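Local atomic coordinates of inorganic pyrophosphatase (Helicobacter pylori, PDB entry 2BQX), a protein that hydrolyses inorganic pyrophosphate to two phosphate ions, using magnesium as cofactor and assembling as a homohexamer. Residues Gly46-Pro51 with Lys134-Thr139; Pro67-Val72 with Gly99-Leu104; Val119-Asp124 with Phe154-Ser159. All coordinates share one frame; numbering follows the deposited sequence.

In the fold
Interactions 1 and 2 are buried, whereas interaction 3 lies at the surface. Interaction 2 joins strands 69-72 and 99-108 near the centre of the subunit, and its aspartates Asp-69 and Asp-101 are predicted magnesium ligands, linked by Lys-103. Interaction 1 sets a loop against the end of helix 127-139 through aromatic packing, beside a second subunit, and Phe-137 of that helix touches Leu-71 of interaction 2. Interaction 3 ties the loop before the same helix to the junction of strand 149-156 and helix 157-171, where backbone N-H groups and waters surround an aspartate; its Phe-154 touches Lys-134 of interaction 1. Interactions 2 and 3 reach the same sheet without touching.

Interaction 1: Gly46-Pro51 with Lys134-Thr139; sequences GAQNYP and KHFFET
Phe-136 projects from helix 127-139 into the loop 46-51, where Asn-49, Tyr-50 and Pro-51 receive it. Its CG is anti to the backbone N (chi1 173°), and from CB outward the side chain passes a succession of partners. Phe-136 CB lies 4.1 Å from Pro-51 CG. Farther out, Pro-51 CD sits over the centre of the phenyl face in a CH-pi contact, 3.6 Å from the Phe-136 ring centroid, the two side chains crossing at about a right angle. Phe-136 CE1 comes within 3.5 Å of the backbone oxygen Asn-49 O, which approaches the ring obliquely. The tip belongs to Tyr-50: Phe-136 CZ stands 3.6 Å above the Tyr-50 ring plane, over its centre, while CE2 reaches the tyrosine CD2 and CE2. The pair is edge-to-face, with Phe-136 supplying the edge and the planes inclined at 56°.

A polar link flanks the aromatic one. Gln-48 is extended beyond CG, and its NE2 lies 2.9 Å from Thr-139 OG1 in a weak, bent hydrogen bond (119° at the hydrogen). Thr-139 OG1 in turn donates to His-135 O, 2.9 Å away, one turn back in the helix.

Tyr-140, predicted to bind substrate, packs against Phe-136, Tyr-50 and Gln-48, and His-135 NE2 is hydrogen-bonded to Asp-142 of a second subunit. The loop and helix end are thus held mainly by ring packing, with one weak polar bond, between a probable substrate site and a subunit interface.

Interaction 2: Pro67-Val72 with Gly99-Leu104; sequences PVDALV and GMDEKL
Leu-104 is gripped through both its N-H and its C=O by strand 69-72: Leu-104 N donates to Asp-69 O at 2.9 Å and Leu-104 O accepts from Leu-71 N at 2.7 Å, a parallel pairing around Ala-70 in which the segment axes diverge by 37°. The pair belongs to the mixed, curled sheet of the pyrophosphatase fold, where strand 99-108 also pairs antiparallel with strand 83-96. Ala-70 and Leu-104 share one face of the sheet, their CB atoms 3.9 Å apart. Leu-104 CD1 meets Val-68 CG2 at 3.8 Å, the two side chains crossing at about a right angle, and Leu-104 also touches Val-163 of helix 157-171.

The other face is ionic. Asp-69 and Lys-103 lie side by side and point the same way. A bend at the second torsion of the lysine (chi2 -65°) lays its CD against Asp-69 CB, and the chain then runs out extended to its ammonium. Lys-103 NZ forms a salt bridge with Asp-69 OD2 at 2.7 Å, meeting it from above the carboxylate plane, 41° out of it. Lys-103 NZ forms a second salt bridge, with Asp-101 OD2 at 2.8 Å on the syn side, completing a three-residue network, and is also hydrogen-bonded to the OH of Tyr-54, a predicted substrate-binding residue. A water accepts from Asp-69 N at 3.0 Å and lies close to the backbone oxygen of Glu-102.

Asp-69 OD2 comes within 4.1 Å of Asp-101 OD1. The bridging ammonium probably offsets their repulsion, consistent with holding both carboxylates in place for the predicted magnesium site.

Interaction 3: Val119-Asp124 with Phe154-Ser159; sequences VKDIDD and FENKES
The ring of Phe-154 is approached obliquely by Ile-122, whose CD1 lies 3.7 Å from Phe-154 CD2, the two side chains crossing at about a right angle. Two smaller flat groups, the carboxylate of Asp-121 and the amide of Asn-156, are turned 34° from each other.

The carboxylate is gripped from several directions. On its syn side Asp-121 OD2 accepts from Lys-157 N at 2.8 Å, a nearly straight bond (166° at the hydrogen); on its anti side the same oxygen accepts from Ile-122 N, also at 2.8 Å. Asp-121 OD1 takes bonds from two waters, one of which accepts from Glu-158 N and the other from Asn-156 ND2. Asp-121 OD2 also packs 3.3 Å from Asn-156 CB.

Asn-156 is the N-cap of helix 157-171. Its CG stands between the backbone N and the carbonyl carbon (chi1 59°), and its OD1 accepts from Ser-159 N at 3.1 Å. Beyond the polar part, the branches of Ile-122 part company: CG2 rests 3.8 Å from Asn-156 CA, while CG1 lies 3.9 Å from Phe-154 CB. Phe-154 also packs on Leu-130 and Ile-133 of helix 127-139. The loop itself is closed by Asp-124 OD2, which accepts from both Lys-120 N and Asp-121 N.

Lys-157 extends past the loop to a salt bridge with Asp-13, and a water links its NZ to Lys-120 O. Asp-121 OD2 and Asn-156 OD1 take the N-H groups of Lys-157 and Ser-159, in the first turn of the helix. A carboxylate placed at a helix N-terminus, with one helix N-H and one N-H of its own loop on the same oxygen, is probably stabilised in its charged form and would interact favourably with the helix dipole.

Interaction 1: Gly46-Pro51 with Lys134-Thr139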
ATOM      1  N   GLY A  46       8.231  -0.185 -18.714  1.00 19.92           N
ATOM      2  CA  GLY A  46       8.397  -1.549 -18.258  1.00 18.57           C
ATOM      3  C   GLY A  46       7.904  -1.815 -16.856  1.00 19.55           C
ATOM      4  O   GLY A  46       7.513  -0.899 -16.126  1.00 17.84           O
ATOM      5  N   ALA A  47       7.929  -3.092 -16.485  1.00 18.99           N
ATOM      6  CA  ALA A  47       7.495  -3.533 -15.164  1.00 19.71           C
ATOM      7  C   ALA A  47       8.660  -3.310 -14.212  1.00 19.46           C
ATOM      8  O   ALA A  47       9.287  -4.258 -13.744  1.00 19.59           O
ATOM      9  CB  ALA A  47       7.124  -5.010 -15.219  1.00 18.92           C
ATOM     10  N   GLN A  48       8.941  -2.043 -13.935  1.00 18.86           N
ATOM     11  CA  GLN A  48      10.049  -1.671 -13.071  1.00 19.44           C
ATOM     12  C   GLN A  48       9.653  -0.598 -12.071  1.00 19.59           C
ATOM     13  O   GLN A  48       8.552  -0.063 -12.127  1.00 19.69           O
ATOM     14  CB  GLN A  48      11.214  -1.163 -13.925  1.00 20.73           C
ATOM     15  CG  GLN A  48      11.848  -2.230 -14.807  1.00 22.10           C
ATOM     16  CD  GLN A  48      12.777  -1.643 -15.854  1.00 23.14           C
ATOM     17  OE1 GLN A  48      12.333  -1.132 -16.885  1.00 23.12           O
ATOM     18  NE2 GLN A  48      14.075  -1.707 -15.590  1.00 24.59           N
ATOM     19  N   ASN A  49      10.558  -0.297 -11.150  1.00 20.13           N
ATOM     20  CA  ASN A  49      10.306   0.725 -10.153  1.00 23.17           C
ATOM     21  C   ASN A  49      11.634   1.321  -9.732  1.00 21.62           C
ATOM     22  O   ASN A  49      12.642   0.615  -9.681  1.00 22.40           O
ATOM     23  CB  ASN A  49       9.562   0.131  -8.953  1.00 28.04           C
ATOM     24  CG  ASN A  49       9.957  -1.305  -8.664  1.00 32.31           C
ATOM     25  OD1 ASN A  49       9.502  -2.247  -9.329  1.00 35.04           O
ATOM     26  ND2 ASN A  49      10.809  -1.482  -7.666  1.00 36.36           N
ATOM     27  N   TYR A  50      11.650   2.621  -9.454  1.00 21.87           N
ATOM     28  CA  TYR A  50      12.896   3.271  -9.062  1.00 20.61           C
ATOM     29  C   TYR A  50      13.493   2.651  -7.808  1.00 20.99           C
ATOM     30  O   TYR A  50      12.836   2.547  -6.776  1.00 20.15           O
ATOM     31  CB  TYR A  50      12.684   4.775  -8.878  1.00 20.97           C
ATOM     32  CG  TYR A  50      12.705   5.523 -10.184  1.00 23.73           C
ATOM     33  CD1 TYR A  50      11.600   5.527 -11.032  1.00 22.78           C
ATOM     34  CD2 TYR A  50      13.851   6.206 -10.592  1.00 23.98           C
ATOM     35  CE1 TYR A  50      11.638   6.198 -12.255  1.00 23.69           C
ATOM     36  CE2 TYR A  50      13.900   6.872 -11.808  1.00 25.64           C
ATOM     37  CZ  TYR A  50      12.793   6.867 -12.632  1.00 25.56           C
ATOM     38  OH  TYR A  50      12.843   7.539 -13.835  1.00 27.73           O
ATOM     39  N   PRO A  51      14.761   2.225  -7.892  1.00 21.43           N
ATOM     40  CA  PRO A  51      15.470   1.596  -6.774  1.00 21.74           C
ATOM     41  C   PRO A  51      15.876   2.529  -5.641  1.00 21.18           C
ATOM     42  O   PRO A  51      16.444   2.091  -4.640  1.00 20.81           O
ATOM     43  CB  PRO A  51      16.667   0.949  -7.457  1.00 22.05           C
ATOM     44  CG  PRO A  51      16.992   1.934  -8.525  1.00 23.10           C
ATOM     45  CD  PRO A  51      15.623   2.294  -9.087  1.00 21.42           C
ATOM     46  N   LYS A 134      22.413  -0.236 -11.099  1.00 22.94           N
ATOM     47  CA  LYS A 134      23.019  -0.221 -12.425  1.00 24.55           C
ATOM     48  C   LYS A 134      22.116  -0.878 -13.464  1.00 23.57           C
ATOM     49  O   LYS A 134      21.934  -0.360 -14.565  1.00 22.69           O
ATOM     50  CB  LYS A 134      24.381  -0.932 -12.385  1.00 27.60           C
ATOM     51  CG  LYS A 134      25.007  -1.187 -13.753  1.00 32.89           C
ATOM     52  CD  LYS A 134      26.532  -1.303 -13.663  1.00 36.23           C
ATOM     53  CE  LYS A 134      26.981  -2.442 -12.765  1.00 40.20           C
ATOM     54  NZ  LYS A 134      28.471  -2.464 -12.598  1.00 40.67           N
ATOM     55  N   HIS A 135      21.547  -2.021 -13.099  1.00 23.42           N
ATOM     56  CA  HIS A 135      20.672  -2.760 -13.995  1.00 22.38           C
ATOM     57  C   HIS A 135      19.390  -1.978 -14.300  1.00 21.10           C
ATOM     58  O   HIS A 135      18.825  -2.087 -15.392  1.00 21.53           O
ATOM     59  CB  HIS A 135      20.357  -4.125 -13.372  1.00 23.32           C
ATOM     60  CG  HIS A 135      19.355  -4.924 -14.141  1.00 23.21           C
ATOM     61  ND1 HIS A 135      18.015  -4.940 -13.821  1.00 23.97           N
ATOM     62  CD2 HIS A 135      19.490  -5.705 -15.239  1.00 22.70           C
ATOM     63  CE1 HIS A 135      17.367  -5.693 -14.691  1.00 23.63           C
ATOM     64  NE2 HIS A 135      18.239  -6.170 -15.561  1.00 22.76           N
ATOM     65  N   PHE A 136      18.936  -1.181 -13.339  1.00 20.49           N
ATOM     66  CA  PHE A 136      17.736  -0.379 -13.545  1.00 20.86           C
ATOM     67  C   PHE A 136      17.968   0.658 -14.643  1.00 21.17           C
ATOM     68  O   PHE A 136      17.184   0.777 -15.589  1.00 21.07           O
ATOM     69  CB  PHE A 136      17.336   0.345 -12.261  1.00 20.41           C
ATOM     70  CG  PHE A 136      16.216   1.324 -12.451  1.00 20.38           C
ATOM     71  CD1 PHE A 136      14.897   0.885 -12.527  1.00 21.46           C
ATOM     72  CD2 PHE A 136      16.480   2.683 -12.580  1.00 21.83           C
ATOM     73  CE1 PHE A 136      13.854   1.789 -12.727  1.00 21.98           C
ATOM     74  CE2 PHE A 136      15.446   3.597 -12.783  1.00 22.63           C
ATOM     75  CZ  PHE A 136      14.128   3.148 -12.856  1.00 23.62           C
ATOM     76  N   PHE A 137      19.050   1.413 -14.519  1.00 21.77           N
ATOM     77  CA  PHE A 137      19.340   2.439 -15.516  1.00 22.44           C
ATOM     78  C   PHE A 137      19.697   1.812 -16.854  1.00 23.41           C
ATOM     79  O   PHE A 137      19.404   2.368 -17.915  1.00 23.16           O
ATOM     80  CB  PHE A 137      20.462   3.346 -15.007  1.00 22.49           C
ATOM     81  CG  PHE A 137      20.009   4.308 -13.947  1.00 22.85           C
ATOM     82  CD1 PHE A 137      19.205   5.396 -14.281  1.00 23.53           C
ATOM     83  CD2 PHE A 137      20.339   4.103 -12.613  1.00 21.57           C
ATOM     84  CE1 PHE A 137      18.730   6.263 -13.301  1.00 23.75           C
ATOM     85  CE2 PHE A 137      19.869   4.963 -11.624  1.00 22.74           C
ATOM     86  CZ  PHE A 137      19.060   6.048 -11.970  1.00 24.66           C
ATOM     87  N   GLU A 138      20.303   0.635 -16.801  1.00 23.21           N
ATOM     88  CA  GLU A 138      20.688  -0.059 -18.019  1.00 26.05           C
ATOM     89  C   GLU A 138      19.478  -0.554 -18.817  1.00 26.23           C
ATOM     90  O   GLU A 138      19.568  -0.723 -20.033  1.00 26.96           O
ATOM     91  CB  GLU A 138      21.583  -1.247 -17.671  1.00 27.69           C
ATOM     92  CG  GLU A 138      22.479  -1.697 -18.799  1.00 35.07           C
ATOM     93  CD  GLU A 138      23.944  -1.421 -18.505  1.00 39.04           C
ATOM     94  OE1 GLU A 138      24.522  -2.113 -17.627  1.00 39.93           O
ATOM     95  OE2 GLU A 138      24.513  -0.507 -19.140  1.00 39.23           O
ATOM     96  N   THR A 139      18.342  -0.759 -18.152  1.00 23.40           N
ATOM     97  CA  THR A 139      17.164  -1.290 -18.841  1.00 22.73           C
ATOM     98  C   THR A 139      15.849  -0.511 -18.801  1.00 22.91           C
ATOM     99  O   THR A 139      14.953  -0.793 -19.594  1.00 24.43           O
ATOM    100  CB  THR A 139      16.827  -2.696 -18.312  1.00 23.09           C
ATOM    101  OG1 THR A 139      16.443  -2.606 -16.930  1.00 22.24           O
ATOM    102  CG2 THR A 139      18.021  -3.621 -18.444  1.00 21.82           C
TER

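Interaction 2: Pro67-Val72 with Gly99-Leu104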
ATOM      1  N   PRO A  67      19.945  20.881 -13.596  1.00 27.35           N
ATOM      2  CA  PRO A  67      20.593  20.677 -12.298  1.00 24.61           C
ATOM      3  C   PRO A  67      21.129  19.246 -12.204  1.00 21.90           C
ATOM      4  O   PRO A  67      20.562  18.333 -12.799  1.00 19.86           O
ATOM      5  CB  PRO A  67      19.466  20.960 -11.308  1.00 26.02           C
ATOM      6  CG  PRO A  67      18.667  22.024 -12.022  1.00 27.63           C
ATOM      7  CD  PRO A  67      18.609  21.486 -13.437  1.00 26.33           C
ATOM      8  N   VAL A  68      22.223  19.051 -11.474  1.00 22.97           N
ATOM      9  CA  VAL A  68      22.815  17.721 -11.340  1.00 25.21           C
ATOM     10  C   VAL A  68      21.857  16.784 -10.594  1.00 24.90           C
ATOM     11  O   VAL A  68      21.236  17.181  -9.608  1.00 25.37           O
ATOM     12  CB  VAL A  68      24.180  17.798 -10.605  1.00 25.99           C
ATOM     13  CG1 VAL A  68      23.999  18.367  -9.205  1.00 28.47           C
ATOM     14  CG2 VAL A  68      24.826  16.423 -10.551  1.00 27.71           C
ATOM     15  N   ASP A  69      21.729  15.550 -11.080  1.00 24.53           N
ATOM     16  CA  ASP A  69      20.821  14.565 -10.479  1.00 24.49           C
ATOM     17  C   ASP A  69      21.451  13.827  -9.308  1.00 23.36           C
ATOM     18  O   ASP A  69      22.665  13.655  -9.247  1.00 22.59           O
ATOM     19  CB  ASP A  69      20.389  13.510 -11.506  1.00 27.63           C
ATOM     20  CG  ASP A  69      19.594  14.087 -12.651  1.00 31.39           C
ATOM     21  OD1 ASP A  69      18.682  14.908 -12.397  1.00 32.55           O
ATOM     22  OD2 ASP A  69      19.872  13.693 -13.802  1.00 32.31           O
ATOM     23  N   ALA A  70      20.613  13.363  -8.392  1.00 22.31           N
ATOM     24  CA  ALA A  70      21.101  12.625  -7.243  1.00 20.92           C
ATOM     25  C   ALA A  70      20.115  11.541  -6.848  1.00 22.01           C
ATOM     26  O   ALA A  70      18.904  11.746  -6.897  1.00 21.07           O
ATOM     27  CB  ALA A  70      21.320  13.563  -6.074  1.00 22.78           C
ATOM     28  N   LEU A  71      20.647  10.382  -6.490  1.00 20.19           N
ATOM     29  CA  LEU A  71      19.822   9.290  -6.022  1.00 20.85           C
ATOM     30  C   LEU A  71      20.016   9.350  -4.521  1.00 20.73           C
ATOM     31  O   LEU A  71      21.141   9.508  -4.047  1.00 19.65           O
ATOM     32  CB  LEU A  71      20.333   7.949  -6.545  1.00 22.44           C
ATOM     33  CG  LEU A  71      20.059   7.667  -8.026  1.00 26.38           C
ATOM     34  CD1 LEU A  71      20.852   6.442  -8.481  1.00 28.09           C
ATOM     35  CD2 LEU A  71      18.568   7.432  -8.216  1.00 31.20           C
ATOM     36  N   VAL A  72      18.926   9.274  -3.770  1.00 19.55           N
ATOM     37  CA  VAL A  72      19.035   9.288  -2.321  1.00 18.55           C
ATOM     38  C   VAL A  72      18.602   7.908  -1.850  1.00 19.15           C
ATOM     39  O   VAL A  72      17.417   7.592  -1.851  1.00 17.34           O
ATOM     40  CB  VAL A  72      18.135  10.376  -1.687  1.00 19.97           C
ATOM     41  CG1 VAL A  72      18.281  10.339  -0.169  1.00 18.59           C
ATOM     42  CG2 VAL A  72      18.538  11.756  -2.211  1.00 18.45           C
ATOM     43  N   GLY A  99      24.233  11.908 -24.538  1.00 32.49           N
ATOM     44  CA  GLY A  99      25.612  12.105 -24.136  1.00 30.00           C
ATOM     45  C   GLY A  99      25.871  11.511 -22.771  1.00 30.06           C
ATOM     46  O   GLY A  99      25.134  10.638 -22.313  1.00 28.16           O
ATOM     47  N   MET A 100      26.921  11.983 -22.112  1.00 29.42           N
ATOM     48  CA  MET A 100      27.254  11.474 -20.796  1.00 30.55           C
ATOM     49  C   MET A 100      26.314  12.040 -19.747  1.00 30.33           C
ATOM     50  O   MET A 100      25.800  13.152 -19.880  1.00 29.33           O
ATOM     51  CB  MET A 100      28.704  11.810 -20.449  1.00 32.12           C
ATOM     52  CG  MET A 100      29.715  11.061 -21.300  1.00 35.02           C
ATOM     53  SD  MET A 100      29.430   9.273 -21.281  1.00 38.18           S
ATOM     54  CE  MET A 100      29.923   8.851 -19.606  1.00 37.53           C
ATOM     55  N   ASP A 101      26.074  11.253 -18.710  1.00 28.93           N
ATOM     56  CA  ASP A 101      25.195  11.680 -17.643  1.00 29.71           C
ATOM     57  C   ASP A 101      25.790  11.150 -16.353  1.00 30.00           C
ATOM     58  O   ASP A 101      26.449  10.114 -16.339  1.00 29.68           O
ATOM     59  CB  ASP A 101      23.784  11.129 -17.863  1.00 29.20           C
ATOM     60  CG  ASP A 101      22.748  11.788 -16.965  1.00 33.35           C
ATOM     61  OD1 ASP A 101      23.088  12.757 -16.251  1.00 32.50           O
ATOM     62  OD2 ASP A 101      21.585  11.340 -16.982  1.00 34.33           O
ATOM     63  N   GLU A 102      25.573  11.882 -15.274  1.00 29.62           N
ATOM     64  CA  GLU A 102      26.104  11.490 -13.986  1.00 30.38           C
ATOM     65  C   GLU A 102      24.972  11.509 -12.978  1.00 28.86           C
ATOM     66  O   GLU A 102      24.112  12.390 -13.017  1.00 30.70           O
ATOM     67  CB  GLU A 102      27.198  12.470 -13.550  1.00 32.52           C
ATOM     68  CG  GLU A 102      26.710  13.914 -13.476  1.00 38.19           C
ATOM     69  CD  GLU A 102      26.476  14.527 -14.849  1.00 40.60           C
ATOM     70  OE1 GLU A 102      25.592  15.404 -14.969  1.00 41.25           O
ATOM     71  OE2 GLU A 102      27.185  14.143 -15.804  1.00 41.78           O
ATOM     72  N   LYS A 103      24.949  10.524 -12.090  1.00 26.77           N
ATOM     73  CA  LYS A 103      23.920  10.486 -11.059  1.00 25.63           C
ATOM     74  C   LYS A 103      24.662  10.414  -9.734  1.00 23.89           C
ATOM     75  O   LYS A 103      25.327   9.423  -9.451  1.00 23.61           O
ATOM     76  CB  LYS A 103      23.018   9.250 -11.199  1.00 27.21           C
ATOM     77  CG  LYS A 103      22.354   9.056 -12.556  1.00 27.72           C
ATOM     78  CD  LYS A 103      21.367  10.154 -12.887  1.00 26.07           C
ATOM     79  CE  LYS A 103      20.727   9.921 -14.257  1.00 27.56           C
ATOM     80  NZ  LYS A 103      19.946  11.103 -14.709  1.00 27.67           N
ATOM     81  N   LEU A 104      24.571  11.469  -8.937  1.00 22.06           N
ATOM     82  CA  LEU A 104      25.225  11.474  -7.640  1.00 22.14           C
ATOM     83  C   LEU A 104      24.542  10.406  -6.782  1.00 22.05           C
ATOM     84  O   LEU A 104      23.335  10.202  -6.893  1.00 22.10           O
ATOM     85  CB  LEU A 104      25.081  12.852  -6.979  1.00 22.25           C
ATOM     86  CG  LEU A 104      25.805  14.026  -7.654  1.00 21.12           C
ATOM     87  CD1 LEU A 104      25.429  15.348  -6.983  1.00 22.07           C
ATOM     88  CD2 LEU A 104      27.300  13.796  -7.572  1.00 21.43           C
TER
HETATM   89  O   HOH W   1      23.249  14.879 -13.622  1.00 33.50           O

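Interaction 3: Val119-Asp124 with Phe154-Ser159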
ATOM      1  N   VAL A 119      27.677   3.711   6.040  1.00 27.87           N
ATOM      2  CA  VAL A 119      28.103   3.868   4.654  1.00 27.39           C
ATOM      3  C   VAL A 119      28.852   5.187   4.520  1.00 27.28           C
ATOM      4  O   VAL A 119      28.246   6.255   4.557  1.00 27.88           O
ATOM      5  CB  VAL A 119      26.898   3.864   3.696  1.00 27.33           C
ATOM      6  CG1 VAL A 119      27.382   4.034   2.258  1.00 25.70           C
ATOM      7  CG2 VAL A 119      26.129   2.551   3.835  1.00 24.92           C
ATOM      8  N   LYS A 120      30.170   5.101   4.362  1.00 28.19           N
ATOM      9  CA  LYS A 120      31.026   6.282   4.247  1.00 28.01           C
ATOM     10  C   LYS A 120      31.468   6.562   2.816  1.00 26.90           C
ATOM     11  O   LYS A 120      31.754   7.706   2.459  1.00 26.44           O
ATOM     12  CB  LYS A 120      32.278   6.102   5.108  1.00 31.56           C
ATOM     13  CG  LYS A 120      32.011   5.652   6.530  1.00 35.25           C
ATOM     14  CD  LYS A 120      31.270   6.708   7.325  1.00 37.59           C
ATOM     15  CE  LYS A 120      31.040   6.230   8.752  1.00 39.07           C
ATOM     16  NZ  LYS A 120      30.317   7.241   9.563  1.00 41.53           N
ATOM     17  N   ASP A 121      31.534   5.508   2.010  1.00 26.12           N
ATOM     18  CA  ASP A 121      31.964   5.610   0.621  1.00 25.45           C
ATOM     19  C   ASP A 121      31.237   4.558  -0.212  1.00 25.94           C
ATOM     20  O   ASP A 121      30.657   3.619   0.334  1.00 25.81           O
ATOM     21  CB  ASP A 121      33.481   5.410   0.540  1.00 25.02           C
ATOM     22  CG  ASP A 121      34.109   6.154  -0.621  1.00 26.25           C
ATOM     23  OD1 ASP A 121      35.354   6.291  -0.627  1.00 27.50           O
ATOM     24  OD2 ASP A 121      33.368   6.599  -1.526  1.00 23.24           O
ATOM     25  N   ILE A 122      31.278   4.715  -1.531  1.00 26.96           N
ATOM     26  CA  ILE A 122      30.590   3.807  -2.443  1.00 26.76           C
ATOM     27  C   ILE A 122      30.805   2.326  -2.134  1.00 27.18           C
ATOM     28  O   ILE A 122      29.861   1.533  -2.166  1.00 26.88           O
ATOM     29  CB  ILE A 122      30.998   4.086  -3.917  1.00 27.75           C
ATOM     30  CG1 ILE A 122      30.003   3.422  -4.868  1.00 28.50           C
ATOM     31  CG2 ILE A 122      32.412   3.591  -4.188  1.00 28.53           C
ATOM     32  CD1 ILE A 122      28.673   4.140  -4.943  1.00 28.25           C
ATOM     33  N   ASP A 123      32.037   1.953  -1.818  1.00 27.36           N
ATOM     34  CA  ASP A 123      32.352   0.558  -1.526  1.00 29.69           C
ATOM     35  C   ASP A 123      31.662  -0.005  -0.278  1.00 28.12           C
ATOM     36  O   ASP A 123      31.673  -1.215  -0.065  1.00 29.15           O
ATOM     37  CB  ASP A 123      33.867   0.390  -1.402  1.00 34.23           C
ATOM     38  CG  ASP A 123      34.497   1.473  -0.560  1.00 39.41           C
ATOM     39  OD1 ASP A 123      34.491   2.647  -1.000  1.00 42.44           O
ATOM     40  OD2 ASP A 123      34.994   1.158   0.544  1.00 42.35           O
ATOM     41  N   ASP A 124      31.069   0.857   0.547  1.00 27.30           N
ATOM     42  CA  ASP A 124      30.387   0.380   1.751  1.00 25.24           C
ATOM     43  C   ASP A 124      28.982  -0.127   1.425  1.00 25.93           C
ATOM     44  O   ASP A 124      28.354  -0.826   2.231  1.00 23.11           O
ATOM     45  CB  ASP A 124      30.307   1.481   2.814  1.00 25.36           C
ATOM     46  CG  ASP A 124      31.673   1.851   3.374  1.00 25.85           C
ATOM     47  OD1 ASP A 124      32.525   0.950   3.507  1.00 27.73           O
ATOM     48  OD2 ASP A 124      31.887   3.031   3.698  1.00 25.83           O
ATOM     49  N   PHE A 154      30.342   2.844 -11.107  1.00 24.28           N
ATOM     50  CA  PHE A 154      30.345   3.784  -9.991  1.00 23.39           C
ATOM     51  C   PHE A 154      31.746   4.273  -9.648  1.00 23.93           C
ATOM     52  O   PHE A 154      32.729   3.560  -9.848  1.00 25.31           O
ATOM     53  CB  PHE A 154      29.778   3.134  -8.727  1.00 22.94           C
ATOM     54  CG  PHE A 154      28.330   2.762  -8.822  1.00 23.77           C
ATOM     55  CD1 PHE A 154      27.943   1.550  -9.378  1.00 24.57           C
ATOM     56  CD2 PHE A 154      27.351   3.618  -8.330  1.00 24.06           C
ATOM     57  CE1 PHE A 154      26.597   1.191  -9.442  1.00 25.96           C
ATOM     58  CE2 PHE A 154      26.002   3.271  -8.389  1.00 24.96           C
ATOM     59  CZ  PHE A 154      25.626   2.055  -8.944  1.00 25.31           C
ATOM     60  N   GLU A 155      31.825   5.490  -9.120  1.00 23.24           N
ATOM     61  CA  GLU A 155      33.089   6.061  -8.674  1.00 24.86           C
ATOM     62  C   GLU A 155      32.853   6.484  -7.230  1.00 25.37           C
ATOM     63  O   GLU A 155      31.704   6.660  -6.818  1.00 24.23           O
ATOM     64  CB  GLU A 155      33.490   7.255  -9.541  1.00 25.60           C
ATOM     65  CG  GLU A 155      33.581   6.891 -11.012  1.00 29.25           C
ATOM     66  CD  GLU A 155      34.507   7.796 -11.793  1.00 31.33           C
ATOM     67  OE1 GLU A 155      34.508   9.017 -11.540  1.00 32.28           O
ATOM     68  OE2 GLU A 155      35.226   7.282 -12.676  1.00 33.05           O
ATOM     69  N   ASN A 156      33.926   6.644  -6.461  1.00 23.59           N
ATOM     70  CA  ASN A 156      33.801   6.991  -5.053  1.00 23.61           C
ATOM     71  C   ASN A 156      33.395   8.420  -4.708  1.00 22.55           C
ATOM     72  O   ASN A 156      33.191   9.264  -5.582  1.00 24.31           O
ATOM     73  CB  ASN A 156      35.093   6.638  -4.305  1.00 23.91           C
ATOM     74  CG  ASN A 156      36.304   7.357  -4.852  1.00 24.83           C
ATOM     75  OD1 ASN A 156      36.199   8.451  -5.407  1.00 24.57           O
ATOM     76  ND2 ASN A 156      37.476   6.751  -4.677  1.00 24.71           N
ATOM     77  N   LYS A 157      33.274   8.671  -3.409  1.00 23.95           N
ATOM     78  CA  LYS A 157      32.880   9.977  -2.896  1.00 22.20           C
ATOM     79  C   LYS A 157      33.797  11.104  -3.370  1.00 23.92           C
ATOM     80  O   LYS A 157      33.333  12.206  -3.674  1.00 24.09           O
ATOM     81  CB  LYS A 157      32.848   9.933  -1.367  1.00 23.53           C
ATOM     82  CG  LYS A 157      32.360  11.211  -0.710  1.00 22.99           C
ATOM     83  CD  LYS A 157      32.501  11.123   0.805  1.00 24.31           C
ATOM     84  CE  LYS A 157      31.974  12.376   1.462  1.00 26.25           C
ATOM     85  NZ  LYS A 157      32.204  12.401   2.935  1.00 28.29           N
ATOM     86  N   GLU A 158      35.096  10.837  -3.427  1.00 25.35           N
ATOM     87  CA  GLU A 158      36.046  11.853  -3.873  1.00 27.55           C
ATOM     88  C   GLU A 158      35.674  12.313  -5.285  1.00 26.87           C
ATOM     89  O   GLU A 158      35.711  13.504  -5.587  1.00 26.87           O
ATOM     90  CB  GLU A 158      37.468  11.286  -3.852  1.00 30.32           C
ATOM     91  CG  GLU A 158      38.530  12.241  -4.356  1.00 37.94           C
ATOM     92  CD  GLU A 158      39.938  11.708  -4.139  1.00 41.69           C
ATOM     93  OE1 GLU A 158      40.894  12.340  -4.635  1.00 44.27           O
ATOM     94  OE2 GLU A 158      40.085  10.663  -3.472  1.00 42.91           O
ATOM     95  N   SER A 159      35.305  11.362  -6.138  1.00 26.29           N
ATOM     96  CA  SER A 159      34.918  11.673  -7.509  1.00 26.00           C
ATOM     97  C   SER A 159      33.589  12.419  -7.546  1.00 24.67           C
ATOM     98  O   SER A 159      33.414  13.358  -8.321  1.00 23.60           O
ATOM     99  CB  SER A 159      34.807  10.393  -8.334  1.00 26.37           C
ATOM    100  OG  SER A 159      34.374  10.685  -9.654  1.00 30.42           O
TER
HETATM  101  O   HOH W   2      31.308   9.951   4.058  1.00 33.19           O
HETATM  102  O   HOH W   3      36.366   8.626  -1.818  1.00 23.67           O
HETATM  103  O   HOH W   4      37.269   4.768  -2.484  1.00 41.46           O